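Long-range contacts in immunogenic protein MPT63/MPB63 (Mycobacterium tuberculosis, PDB 1LMI), which is a major secreted, immunogenic protein of the tubercle bacillus, a beta-sandwich whose molecular function is unknown: residues 28-34 / 46-52; 76-81 / 106-112. Residue numbers count along the deposited sequence, not the author numbering.

Contact 1. Residues 28-34 / 46-52; sequences VSDLKSS and QVWEATA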
ATOM      1  N   VAL A  28      -5.318  -4.184   2.508  1.00  9.03           N
ATOM      2  CA  VAL A  28      -5.292  -3.783   1.090  1.00 10.61           C
ATOM      3  C   VAL A  28      -6.323  -4.640   0.367  1.00  8.57           C
ATOM      4  O   VAL A  28      -6.428  -5.870   0.581  1.00 12.10           O
ATOM      5  CB  VAL A  28      -3.900  -3.913   0.459  1.00  8.93           C
ATOM      6  CG1 VAL A  28      -3.929  -3.554  -1.023  1.00 13.95           C
ATOM      7  CG2 VAL A  28      -2.919  -2.990   1.171  1.00 11.02           C
ATOM      8  N   SER A  29      -7.161  -3.941  -0.434  1.00  9.19           N
ATOM      9  CA  SER A  29      -8.199  -4.651  -1.177  1.00  8.81           C
ATOM     10  C   SER A  29      -8.516  -3.900  -2.462  1.00 13.48           C
ATOM     11  O   SER A  29      -8.081  -2.766  -2.686  1.00 11.61           O
ATOM     12  CB  SER A  29      -9.491  -4.797  -0.341  1.00 14.07           C
ATOM     13  OG  SER A  29      -9.997  -3.506  -0.067  1.00 19.09           O
ATOM     14  N   ASP A  30      -9.309  -4.507  -3.350  1.00 10.86           N
ATOM     15  CA  ASP A  30      -9.801  -3.782  -4.524  1.00 11.44           C
ATOM     16  C   ASP A  30      -8.650  -3.211  -5.392  1.00 10.71           C
ATOM     17  O   ASP A  30      -8.644  -2.081  -5.887  1.00 10.85           O
ATOM     18  CB  ASP A  30     -10.785  -2.686  -4.139  1.00 11.41           C
ATOM     19  CG  ASP A  30     -11.916  -3.149  -3.249  1.00 13.17           C
ATOM     20  OD1 ASP A  30     -12.984  -3.529  -3.777  1.00 16.80           O
ATOM     21  OD2 ASP A  30     -11.779  -3.147  -2.005  1.00 18.71           O
ATOM     22  N   LEU A  31      -7.641  -4.055  -5.622  1.00  9.50           N
ATOM     23  CA  LEU A  31      -6.607  -3.795  -6.593  1.00  9.64           C
ATOM     24  C   LEU A  31      -7.142  -4.011  -8.010  1.00 12.92           C
ATOM     25  O   LEU A  31      -7.544  -5.139  -8.359  1.00 11.67           O
ATOM     26  CB  LEU A  31      -5.421  -4.730  -6.341  1.00 10.69           C
ATOM     27  CG  LEU A  31      -4.329  -4.723  -7.415  1.00 11.46           C
ATOM     28  CD1 LEU A  31      -3.544  -3.416  -7.430  1.00  9.66           C
ATOM     29  CD2 LEU A  31      -3.383  -5.892  -7.217  1.00 10.38           C
ATOM     30  N   LYS A  32      -7.149  -2.950  -8.799  1.00 10.57           N
ATOM     31  CA  LYS A  32      -7.831  -3.058 -10.100  1.00 11.86           C
ATOM     32  C   LYS A  32      -7.432  -1.956 -11.063  1.00 10.68           C
ATOM     33  O   LYS A  32      -6.897  -0.940 -10.605  1.00 10.75           O
ATOM     34  CB  LYS A  32      -9.347  -3.013  -9.875  1.00 11.91           C
ATOM     35  CG  LYS A  32      -9.868  -1.710  -9.278  1.00 10.37           C
ATOM     36  CD  LYS A  32     -11.359  -1.857  -8.977  1.00 13.03           C
ATOM     37  CE  LYS A  32     -11.881  -0.694  -8.163  1.00 21.51           C
ATOM     38  NZ  LYS A  32     -13.281  -0.979  -7.690  1.00 18.33           N
ATOM     39  N   SER A  33      -7.667  -2.194 -12.348  1.00 11.31           N
ATOM     40  CA  SER A  33      -7.459  -1.101 -13.314  1.00 11.99           C
ATOM     41  C   SER A  33      -8.319   0.081 -12.916  1.00 13.31           C
ATOM     42  O   SER A  33      -9.475  -0.065 -12.536  1.00 13.21           O
ATOM     43  CB  SER A  33      -7.779  -1.573 -14.732  1.00 10.05           C
ATOM     44  OG  SER A  33      -7.438  -0.462 -15.604  1.00 15.51           O
ATOM     45  N   SER A  34      -7.755   1.291 -13.004  1.00 14.96           N
ATOM     46  CA  SER A  34      -8.434   2.482 -12.545  1.00 13.81           C
ATOM     47  C   SER A  34      -8.841   3.338 -13.754  1.00 17.26           C
ATOM     48  O   SER A  34      -8.204   3.297 -14.796  1.00 19.54           O
ATOM     49  CB  SER A  34      -7.530   3.306 -11.625  1.00 13.25           C
ATOM     50  OG  SER A  34      -8.174   4.361 -10.940  1.00 12.42           O
ATOM     51  N   GLN A  46      -1.104   2.175 -17.863  1.00 14.19           N
ATOM     52  CA  GLN A  46      -2.461   2.235 -17.362  1.00 17.57           C
ATOM     53  C   GLN A  46      -2.501   2.496 -15.847  1.00 12.54           C
ATOM     54  O   GLN A  46      -1.846   1.737 -15.136  1.00 13.14           O
ATOM     55  CB  GLN A  46      -3.142   0.893 -17.655  1.00 14.96           C
ATOM     56  CG  GLN A  46      -4.527   0.789 -17.022  1.00 16.93           C
ATOM     57  CD  GLN A  46      -5.536   1.693 -17.678  1.00 23.58           C
ATOM     58  OE1 GLN A  46      -5.671   1.714 -18.908  1.00 27.51           O
ATOM     59  NE2 GLN A  46      -6.284   2.446 -16.893  1.00 21.98           N
ATOM     60  N   VAL A  47      -3.283   3.475 -15.428  1.00 12.63           N
ATOM     61  CA  VAL A  47      -3.336   3.698 -13.973  1.00 13.37           C
ATOM     62  C   VAL A  47      -4.128   2.560 -13.308  1.00 16.03           C
ATOM     63  O   VAL A  47      -5.204   2.209 -13.782  1.00 15.44           O
ATOM     64  CB  VAL A  47      -3.971   5.025 -13.592  1.00 17.02           C
ATOM     65  CG1 VAL A  47      -4.044   5.191 -12.076  1.00 14.01           C
ATOM     66  CG2 VAL A  47      -3.204   6.192 -14.220  1.00 19.22           C
ATOM     67  N   TRP A  48      -3.541   2.009 -12.257  1.00 11.05           N
ATOM     68  CA  TRP A  48      -4.223   1.033 -11.404  1.00 10.64           C
ATOM     69  C   TRP A  48      -4.408   1.668 -10.030  1.00 12.88           C
ATOM     70  O   TRP A  48      -3.783   2.664  -9.644  1.00 10.74           O
ATOM     71  CB  TRP A  48      -3.429  -0.272 -11.273  1.00 11.44           C
ATOM     72  CG  TRP A  48      -3.724  -1.187 -12.430  1.00 10.52           C
ATOM     73  CD1 TRP A  48      -3.592  -0.860 -13.756  1.00 12.81           C
ATOM     74  CD2 TRP A  48      -4.199  -2.527 -12.346  1.00  9.87           C
ATOM     75  NE1 TRP A  48      -3.954  -1.958 -14.519  1.00 14.67           N
ATOM     76  CE2 TRP A  48      -4.329  -2.985 -13.673  1.00 11.15           C
ATOM     77  CE3 TRP A  48      -4.520  -3.415 -11.288  1.00 10.96           C
ATOM     78  CZ2 TRP A  48      -4.767  -4.258 -13.984  1.00 12.25           C
ATOM     79  CZ3 TRP A  48      -4.953  -4.674 -11.610  1.00 10.26           C
ATOM     80  CH2 TRP A  48      -5.076  -5.098 -12.940  1.00 13.34           C
ATOM     81  N   GLU A  49      -5.318   1.086  -9.252  1.00 10.92           N
ATOM     82  CA  GLU A  49      -5.579   1.546  -7.909  1.00 11.85           C
ATOM     83  C   GLU A  49      -5.722   0.340  -6.958  1.00 10.00           C
ATOM     84  O   GLU A  49      -5.943  -0.785  -7.381  1.00 10.03           O
ATOM     85  CB  GLU A  49      -6.840   2.406  -7.825  1.00 11.53           C
ATOM     86  CG  GLU A  49      -8.116   1.659  -8.226  1.00 13.40           C
ATOM     87  CD  GLU A  49      -9.373   2.457  -8.010  1.00 13.98           C
ATOM     88  OE1 GLU A  49      -9.625   3.436  -8.766  1.00 18.74           O
ATOM     89  OE2 GLU A  49     -10.141   2.162  -7.087  1.00 14.54           O
ATOM     90  N   ALA A  50      -5.571   0.648  -5.664  1.00  8.77           N
ATOM     91  CA  ALA A  50      -6.022  -0.275  -4.632  1.00  9.70           C
ATOM     92  C   ALA A  50      -6.614   0.611  -3.514  1.00 10.63           C
ATOM     93  O   ALA A  50      -6.394   1.825  -3.435  1.00  9.38           O
ATOM     94  CB  ALA A  50      -4.962  -1.210  -4.105  1.00 10.65           C
ATOM     95  N   THR A  51      -7.394   0.001  -2.634  1.00 10.28           N
ATOM     96  CA  THR A  51      -7.924   0.669  -1.457  1.00  9.79           C
ATOM     97  C   THR A  51      -7.217   0.145  -0.213  1.00  9.96           C
ATOM     98  O   THR A  51      -7.237  -1.054   0.084  1.00 11.56           O
ATOM     99  CB  THR A  51      -9.427   0.435  -1.325  1.00 12.54           C
ATOM    100  OG1 THR A  51     -10.088   1.004  -2.480  1.00 12.73           O
ATOM    101  CG2 THR A  51      -9.955   1.106  -0.067  1.00 15.59           C
ATOM    102  N   ALA A  52      -6.547   1.043   0.495  1.00  9.73           N
ATOM    103  CA  ALA A  52      -5.707   0.692   1.635  1.00 10.02           C
ATOM    104  C   ALA A  52      -6.209   1.397   2.895  1.00 11.45           C
ATOM    105  O   ALA A  52      -6.650   2.549   2.808  1.00 12.12           O
ATOM    106  CB  ALA A  52      -4.268   1.072   1.392  1.00 11.50           C
TER
HETATM  107  O   HOH W   1      -9.598   0.435  -5.093  1.00 12.47           O

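Contact 2. Residues 76-81 / 106-112; sequences INYRVL and YFDVTGP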
ATOM      1  N   ILE A  76       7.499  -8.670 -11.432  1.00 14.21           N
ATOM      2  CA  ILE A  76       7.506  -7.301 -11.947  1.00 14.89           C
ATOM      3  C   ILE A  76       6.854  -6.380 -10.924  1.00 13.72           C
ATOM      4  O   ILE A  76       5.854  -6.720 -10.278  1.00 13.90           O
ATOM      5  CB  ILE A  76       6.785  -7.167 -13.294  1.00 16.89           C
ATOM      6  CG1 ILE A  76       7.623  -7.762 -14.443  1.00 25.01           C
ATOM      7  CG2 ILE A  76       6.403  -5.741 -13.602  1.00 24.90           C
ATOM      8  CD1 ILE A  76       7.021  -7.431 -15.797  1.00 41.77           C
ATOM      9  N   ASN A  77       7.443  -5.207 -10.724  1.00 13.45           N
ATOM     10  CA  ASN A  77       7.069  -4.289  -9.661  1.00 13.73           C
ATOM     11  C   ASN A  77       6.724  -2.906 -10.190  1.00 15.66           C
ATOM     12  O   ASN A  77       7.451  -2.387 -11.036  1.00 15.01           O
ATOM     13  CB  ASN A  77       8.239  -4.159  -8.661  1.00 14.77           C
ATOM     14  CG  ASN A  77       7.928  -3.349  -7.421  1.00 11.50           C
ATOM     15  OD1 ASN A  77       7.448  -3.884  -6.403  1.00 13.67           O
ATOM     16  ND2 ASN A  77       8.201  -2.062  -7.469  1.00 14.03           N
ATOM     17  N   TYR A  78       5.635  -2.344  -9.679  1.00 11.03           N
ATOM     18  CA  TYR A  78       5.195  -1.020 -10.034  1.00  9.46           C
ATOM     19  C   TYR A  78       5.103  -0.214  -8.729  1.00 13.49           C
ATOM     20  O   TYR A  78       4.333  -0.585  -7.827  1.00 12.09           O
ATOM     21  CB  TYR A  78       3.850  -1.001 -10.753  1.00 10.38           C
ATOM     22  CG  TYR A  78       3.723  -1.980 -11.909  1.00 12.84           C
ATOM     23  CD1 TYR A  78       4.474  -1.741 -13.077  1.00 13.98           C
ATOM     24  CD2 TYR A  78       2.905  -3.087 -11.851  1.00 12.17           C
ATOM     25  CE1 TYR A  78       4.381  -2.619 -14.146  1.00 16.23           C
ATOM     26  CE2 TYR A  78       2.794  -3.977 -12.929  1.00 12.29           C
ATOM     27  CZ  TYR A  78       3.545  -3.715 -14.048  1.00 14.71           C
ATOM     28  OH  TYR A  78       3.464  -4.566 -15.143  1.00 16.15           O
ATOM     29  N   ARG A  79       5.882   0.841  -8.617  1.00 12.35           N
ATOM     30  CA  ARG A  79       5.892   1.696  -7.451  1.00 12.66           C
ATOM     31  C   ARG A  79       4.558   2.405  -7.274  1.00 11.10           C
ATOM     32  O   ARG A  79       3.918   2.821  -8.249  1.00 12.82           O
ATOM     33  CB  ARG A  79       6.984   2.774  -7.578  1.00 12.89           C
ATOM     34  CG  ARG A  79       8.409   2.239  -7.652  1.00 15.04           C
ATOM     35  CD  ARG A  79       8.962   1.777  -6.302  1.00 13.24           C
ATOM     36  NE  ARG A  79       9.040   2.880  -5.361  1.00 19.81           N
ATOM     37  CZ  ARG A  79       8.303   3.011  -4.259  1.00 18.80           C
ATOM     38  NH1 ARG A  79       7.384   2.107  -3.915  1.00 15.62           N
ATOM     39  NH2 ARG A  79       8.507   4.094  -3.516  1.00 15.00           N
ATOM     40  N   VAL A  80       4.165   2.605  -6.015  1.00 10.35           N
ATOM     41  CA  VAL A  80       3.057   3.492  -5.725  1.00 10.21           C
ATOM     42  C   VAL A  80       3.354   4.899  -6.218  1.00 12.83           C
ATOM     43  O   VAL A  80       4.505   5.358  -6.178  1.00 15.54           O
ATOM     44  CB  VAL A  80       2.751   3.448  -4.221  1.00  8.84           C
ATOM     45  CG1 VAL A  80       3.813   4.128  -3.339  1.00 11.63           C
ATOM     46  CG2 VAL A  80       1.414   4.146  -3.916  1.00 12.46           C
ATOM     47  N   LEU A  81       2.299   5.551  -6.703  1.00 12.30           N
ATOM     48  CA  LEU A  81       2.420   6.944  -7.113  1.00 17.26           C
ATOM     49  C   LEU A  81       2.190   7.803  -5.883  1.00 23.00           C
ATOM     50  O   LEU A  81       1.147   8.429  -5.720  1.00 25.46           O
ATOM     51  CB  LEU A  81       1.402   7.266  -8.207  1.00 18.88           C
ATOM     52  CG  LEU A  81       1.625   6.432  -9.468  1.00 20.44           C
ATOM     53  CD1 LEU A  81       0.787   6.980 -10.614  1.00 30.40           C
ATOM     54  CD2 LEU A  81       3.097   6.431  -9.857  1.00 22.97           C
ATOM     55  N   TYR A 106      -2.316   4.583  -5.944  1.00 11.99           N
ATOM     56  CA  TYR A 106      -2.261   4.367  -7.386  1.00 10.61           C
ATOM     57  C   TYR A 106      -0.924   3.836  -7.879  1.00 10.87           C
ATOM     58  O   TYR A 106       0.087   4.000  -7.206  1.00 11.67           O
ATOM     59  CB  TYR A 106      -2.574   5.714  -8.064  1.00 11.75           C
ATOM     60  CG  TYR A 106      -3.988   6.183  -7.752  1.00 11.57           C
ATOM     61  CD1 TYR A 106      -5.046   5.628  -8.442  1.00 11.11           C
ATOM     62  CD2 TYR A 106      -4.253   7.142  -6.783  1.00 13.73           C
ATOM     63  CE1 TYR A 106      -6.349   6.025  -8.195  1.00 13.42           C
ATOM     64  CE2 TYR A 106      -5.556   7.544  -6.521  1.00 14.32           C
ATOM     65  CZ  TYR A 106      -6.592   6.979  -7.234  1.00 14.46           C
ATOM     66  OH  TYR A 106      -7.887   7.379  -6.951  1.00 15.65           O
ATOM     67  N   PHE A 107      -0.935   3.225  -9.065  1.00  8.58           N
ATOM     68  CA  PHE A 107       0.253   2.641  -9.693  1.00  9.76           C
ATOM     69  C   PHE A 107       0.230   2.919 -11.205  1.00 11.48           C
ATOM     70  O   PHE A 107      -0.869   3.004 -11.774  1.00 13.12           O
ATOM     71  CB  PHE A 107       0.318   1.130  -9.461  1.00 10.46           C
ATOM     72  CG  PHE A 107       0.118   0.701  -8.020  1.00 10.45           C
ATOM     73  CD1 PHE A 107       1.165   0.648  -7.129  1.00  9.05           C
ATOM     74  CD2 PHE A 107      -1.158   0.356  -7.594  1.00 11.37           C
ATOM     75  CE1 PHE A 107       0.941   0.272  -5.830  1.00 11.47           C
ATOM     76  CE2 PHE A 107      -1.382  -0.020  -6.266  1.00 12.65           C
ATOM     77  CZ  PHE A 107      -0.332  -0.062  -5.376  1.00 10.51           C
ATOM     78  N   ASP A 108       1.364   3.040 -11.863  1.00 10.53           N
ATOM     79  CA  ASP A 108       1.385   3.199 -13.326  1.00 13.90           C
ATOM     80  C   ASP A 108       1.797   1.877 -13.940  1.00 13.07           C
ATOM     81  O   ASP A 108       2.965   1.491 -13.923  1.00 14.53           O
ATOM     82  CB  ASP A 108       2.377   4.309 -13.690  1.00 19.77           C
ATOM     83  CG  ASP A 108       2.406   4.654 -15.161  1.00 29.41           C
ATOM     84  OD1 ASP A 108       1.591   4.056 -15.905  1.00 15.80           O
ATOM     85  OD2 ASP A 108       3.243   5.515 -15.536  1.00 22.28           O
ATOM     86  N   VAL A 109       0.826   1.087 -14.440  1.00 13.77           N
ATOM     87  CA  VAL A 109       1.138  -0.261 -14.876  1.00 13.63           C
ATOM     88  C   VAL A 109       1.574  -0.242 -16.342  1.00 12.49           C
ATOM     89  O   VAL A 109       0.771   0.048 -17.219  1.00 14.91           O
ATOM     90  CB  VAL A 109      -0.076  -1.186 -14.650  1.00 13.19           C
ATOM     91  CG1 VAL A 109       0.137  -2.555 -15.289  1.00 14.05           C
ATOM     92  CG2 VAL A 109      -0.382  -1.327 -13.155  1.00 13.46           C
ATOM     93  N   THR A 110       2.846  -0.537 -16.528  1.00 15.20           N
ATOM     94  CA  THR A 110       3.415  -0.497 -17.866  1.00 22.53           C
ATOM     95  C   THR A 110       3.705  -1.867 -18.445  1.00 21.04           C
ATOM     96  O   THR A 110       4.213  -1.989 -19.572  1.00 30.06           O
ATOM     97  CB  THR A 110       4.763   0.275 -17.811  1.00 16.80           C
ATOM     98  OG1 THR A 110       5.559  -0.367 -16.830  1.00 18.69           O
ATOM     99  CG2 THR A 110       4.529   1.724 -17.443  1.00 19.22           C
ATOM    100  N   GLY A 111       3.443  -2.944 -17.747  1.00 13.51           N
ATOM    101  CA  GLY A 111       3.636  -4.290 -18.230  1.00 16.47           C
ATOM    102  C   GLY A 111       2.420  -5.160 -17.896  1.00 11.14           C
ATOM    103  O   GLY A 111       1.315  -4.599 -17.895  1.00 14.43           O
ATOM    104  N   PRO A 112       2.638  -6.418 -17.637  1.00 11.84           N
ATOM    105  CA  PRO A 112       1.528  -7.310 -17.255  1.00 11.51           C
ATOM    106  C   PRO A 112       0.785  -6.752 -16.040  1.00 12.11           C
ATOM    107  O   PRO A 112       1.348  -6.045 -15.182  1.00 13.16           O
ATOM    108  CB  PRO A 112       2.200  -8.630 -16.899  1.00 17.04           C
ATOM    109  CG  PRO A 112       3.496  -8.612 -17.656  1.00 18.93           C
ATOM    110  CD  PRO A 112       3.918  -7.167 -17.663  1.00 17.26           C
TER
HETATM  111  O   HOH W   2       4.044   2.826 -10.792  1.00 18.27           O
HETATM  112  O   HOH W   3      -0.843   6.938  -5.010  1.00 26.10           O

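Contact 1. Residues 28-34 / 46-52
The indole of Trp48 lies flat against the backbone of the neighbouring strand: Ser33 CA sits 3.6 Å from the centroid of its five-membered ring, almost on the ring normal, a CH-pi contact, and Lys32 C comes within 3.3 Å of Trp48 CE3 over the same face. Leu31 meets the ring at its edge, CD1 to Trp48 CE3 4.0 Å. The strands run antiparallel, axes approaching to 4.7 Å, N-to-C directions at 169°. Ser29 and Thr51 form one hydrogen-bonded pair (Ser29 N to Thr51 O and Thr51 N to Ser29 O, both 2.9 Å), Lys32 and Glu49 another (Lys32 N to Glu49 O and Glu49 N to Lys32 O, also 2.9 Å). Between these pairs the register slips by one: Asp30 and Leu31 together stand opposite Ala50. Asp30 has positive phi and psi (57°/45°), and its O accepts a CA-H...O contact from Ala50 CA at 3.4 Å. A water over the bulge donates to Asp30 O (2.8 Å) and, less certainly, Glu49 OE2 (2.7 Å), and accepts from Thr51 OG1 (2.7 Å). Past the strand end, Ser34 N bonds Val47 O and Ser34 OG donates to Glu49 OE1, both at 2.8 Å. Val28 and Ala52 turn to the other face from Ser29 and Thr51, Val28 CG1 packing on Ala50 CB at 4.0 Å; Phe68 and Val117 of the second sheet cover Val28. Polar Ser29, Thr51, Lys32 and Glu49 on one face, Val28 and Ala52 on the other, and a beta bulge between the hydrogen-bonded pairs mark an antiparallel ladder of a beta-sandwich.

Contact 2. Residues 76-81 / 106-112
Tyr78 is the main bump: its ring fills the hollow made by Val109, Thr110, Gly111 and Pro112, where the chain leaves its strand and bends round the phenol. Val109 CA lies over the ring face, 4.1 Å from its centroid in a CH-pi contact, Val109 CG1 is 3.8 Å from Tyr78 CZ, and Thr110 N approaches Tyr78 CE1 at 3.5 Å. At the tip, Tyr78 OH donates to Pro112 O at 2.6 Å. A CB on Gly111 would clash with both Tyr78 OH (2.9 Å) and Pro112 CD (2.5 Å). Ile76 CD1 abuts Pro112 CD at 3.6 Å. At the other end, Leu81 N bonds Tyr106 O at 2.7 Å, while its side chain lies against the strand, Leu81 CG 4.0 Å from Phe107 CA and Leu81 CB 4.3 Å from Tyr106 CB. The short strands cross, N-to-C directions at 131°, and a water bridges Arg79 O (2.5 Å) and Asp108 N (2.9 Å). This is edge-to-edge packing of outermost strands from the two sheets of a beta-sandwich.

How the contacts relate
Contact 1 and contact 2 have centres 10 Å apart and share a sheet: strand 46-56, half of contact 1, runs beside strand 100-109, half of contact 2. Probable backbone hydrogen bonds join them, Gln46 O to Val109 N at 2.8 Å and Trp48 N to Phe107 O at 2.9 Å. Trp48 and Val109 also pack, with Trp48 CD1 3.3 Å from Val109 CG2; Val109 thus touches both the indole of contact 1 and the phenol of contact 2. Contact 1 builds the four-stranded antiparallel sheet from within, whereas contact 2 joins one of its outermost strands, 100-109, to an outermost strand of the other sheet, 77-79. Along the chain, contact 1 is complete before contact 2 begins.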